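Local coordinates for protein VESB protease (PDB 4LK4) that probably cleaves proteins as a secreted, trypsin-like serine endopeptidase of Vibrio cholerae, its protease domain joined to an Ig-like domain, at residues E82-Q87 against V107-T112. The protein carries 1 engineered substitution. Residues are numbered along the deposited sequence; the frame is centred on the assembly and turned at random.
Sequences ERIAAQ and VELAQT
A86 and L109 face each other as an antiparallel non-hydrogen-bonded pair, their CA atoms 4.4 Å apart, and two nearly straight backbone bonds flank them, Q87 N to E108 O at 2.9 Å and A110 N to A85 O at 2.7 Å. At A110 and Q111 the chain turns a corner, and beyond it the pairing gives way to side chains and water. I84 fills this corner: its CG2, anti to the backbone N, lies 3.6 Å from Q111 CG and also touches L109 CB, the I84 and L109 side chains crossing at about a right angle. A86 CB packs on V107 CG1 at 3.6 Å. Both strands belong to the six-stranded antiparallel barrel of the trypsin-like domain, in which 82-91 runs between 66-70 and 105-109; L109 reaches V68 and I70 of the former neighbour. At the Q87 end, Q87 NE2 donates to E108 OE2 (2.8 Å), meeting the oxygen on its anti side and slightly out of the carboxylate plane, with amide and carboxylate turned 68° apart. S249 OG also bonds E108 OE2, and Y90 OH bonds E108 OE1, so both oxygens of this buried carboxylate are engaged. Two waters bridge the chains as they diverge: one accepts from A85 N and from Q111 NE2 at the corner, and the other, beyond it, donates to E82 OE1 and T112 O.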
loop_
_atom_site.group_PDB
_atom_site.type_symbol
_atom_site.label_atom_id
_atom_site.label_comp_id
_atom_site.label_asym_id
_atom_site.label_seq_id
_atom_site.Cartn_x
_atom_site.Cartn_y
_atom_site.Cartn_z
ATOM N N GLU A 82 -2.508 -18.567 -5.472
ATOM C CA GLU A 82 -1.371 -18.361 -6.365
ATOM C C GLU A 82 -0.290 -17.598 -5.643
ATOM O O GLU A 82 -0.513 -16.485 -5.178
ATOM C CB GLU A 82 -1.774 -17.587 -7.628
ATOM C CG GLU A 82 -2.836 -18.294 -8.452
ATOM C CD GLU A 82 -3.223 -17.575 -9.755
ATOM O OE1 GLU A 82 -2.553 -16.592 -10.169
ATOM O OE2 GLU A 82 -4.220 -18.029 -10.378
ATOM N N ARG A 83 0.887 -18.193 -5.563
ATOM C CA ARG A 83 2.039 -17.518 -4.990
ATOM C C ARG A 83 2.754 -16.774 -6.096
ATOM O O ARG A 83 3.128 -17.382 -7.088
ATOM C CB ARG A 83 2.995 -18.524 -4.347
ATOM C CG ARG A 83 4.146 -17.853 -3.635
ATOM C CD ARG A 83 4.729 -18.740 -2.560
ATOM N NE ARG A 83 5.876 -18.109 -1.935
ATOM C CZ ARG A 83 6.490 -18.559 -0.847
ATOM N NH1 ARG A 83 6.040 -19.655 -0.208
ATOM N NH2 ARG A 83 7.551 -17.897 -0.377
ATOM N N ILE A 84 2.914 -15.463 -5.929
ATOM C CA ILE A 84 3.499 -14.613 -6.965
ATOM C C ILE A 84 4.526 -13.634 -6.361
ATOM O O ILE A 84 4.310 -13.057 -5.300
ATOM C CB ILE A 84 2.400 -13.789 -7.646
ATOM C CG1 ILE A 84 1.293 -14.705 -8.146
ATOM C CG2 ILE A 84 2.951 -12.986 -8.818
ATOM C CD1 ILE A 84 0.235 -13.953 -8.922
ATOM N N ALA A 85 5.617 -13.393 -7.063
ATOM C CA ALA A 85 6.618 -12.444 -6.561
ATOM C C ALA A 85 6.171 -10.988 -6.657
ATOM O O ALA A 85 5.480 -10.586 -7.595
ATOM C CB ALA A 85 7.940 -12.611 -7.302
ATOM N N ALA A 86 6.586 -10.203 -5.675
ATOM C CA ALA A 86 6.420 -8.777 -5.738
ATOM C C ALA A 86 7.505 -8.231 -6.665
ATOM O O ALA A 86 8.628 -8.764 -6.696
ATOM C CB ALA A 86 6.548 -8.190 -4.356
ATOM N N GLN A 87 7.185 -7.216 -7.455
ATOM C CA GLN A 87 8.241 -6.553 -8.198
ATOM C C GLN A 87 8.377 -5.082 -7.841
ATOM O O GLN A 87 9.496 -4.571 -7.864
ATOM C CB GLN A 87 8.128 -6.774 -9.711
ATOM C CG GLN A 87 7.227 -5.819 -10.462
ATOM C CD GLN A 87 7.236 -6.078 -11.966
ATOM O OE1 GLN A 87 7.972 -6.944 -12.459
ATOM N NE2 GLN A 87 6.406 -5.324 -12.703
ATOM N N VAL A 107 1.292 -3.321 -3.605
ATOM C CA VAL A 107 2.298 -4.236 -4.094
ATOM C C VAL A 107 1.956 -4.532 -5.544
ATOM O O VAL A 107 0.874 -5.017 -5.837
ATOM C CB VAL A 107 2.346 -5.529 -3.269
ATOM C CG1 VAL A 107 3.492 -6.418 -3.736
ATOM C CG2 VAL A 107 2.499 -5.196 -1.787
ATOM N N GLU A 108 2.873 -4.175 -6.448
ATOM C CA GLU A 108 2.777 -4.504 -7.843
ATOM C C GLU A 108 3.467 -5.847 -7.995
ATOM O O GLU A 108 4.579 -6.017 -7.519
ATOM C CB GLU A 108 3.507 -3.436 -8.618
ATOM C CG GLU A 108 3.465 -3.593 -10.124
ATOM C CD GLU A 108 4.387 -2.632 -10.837
ATOM O OE1 GLU A 108 4.076 -1.415 -10.832
ATOM O OE2 GLU A 108 5.413 -3.105 -11.403
ATOM N N LEU A 109 2.800 -6.797 -8.630
ATOM C CA LEU A 109 3.255 -8.179 -8.703
ATOM C C LEU A 109 3.987 -8.450 -9.995
ATOM O O LEU A 109 3.712 -7.811 -10.985
ATOM C CB LEU A 109 2.042 -9.087 -8.674
ATOM C CG LEU A 109 1.200 -8.984 -7.413
ATOM C CD1 LEU A 109 0.194 -10.124 -7.381
ATOM C CD2 LEU A 109 2.081 -9.043 -6.174
ATOM N N ALA A 110 4.881 -9.427 -10.008
ATOM C CA ALA A 110 5.637 -9.766 -11.235
ATOM C C ALA A 110 4.778 -10.359 -12.355
ATOM O O ALA A 110 5.227 -10.494 -13.483
ATOM C CB ALA A 110 6.793 -10.709 -10.917
ATOM N N GLN A 111 3.550 -10.728 -12.057
ATOM C CA GLN A 111 2.624 -11.120 -13.110
ATOM C C GLN A 111 1.208 -10.920 -12.611
ATOM O O GLN A 111 0.986 -10.798 -11.418
ATOM C CB GLN A 111 2.871 -12.574 -13.531
ATOM C CG GLN A 111 3.227 -13.467 -12.361
ATOM C CD GLN A 111 3.467 -14.922 -12.729
ATOM O OE1 GLN A 111 2.883 -15.457 -13.679
ATOM N NE2 GLN A 111 4.312 -15.582 -11.941
ATOM N N THR A 112 0.270 -10.862 -13.543
ATOM C CA THR A 112 -1.115 -10.642 -13.231
ATOM C C THR A 112 -1.712 -11.928 -12.689
ATOM O O THR A 112 -1.224 -13.009 -12.971
ATOM C CB THR A 112 -1.897 -10.232 -14.497
ATOM O OG1 THR A 112 -1.827 -11.277 -15.479
ATOM C CG2 THR A 112 -1.339 -8.933 -15.098
HETATM O O HOH W 1 -1.000 -15.829 -12.250
HETATM O O HOH W 2 6.108 -14.700 -9.846
#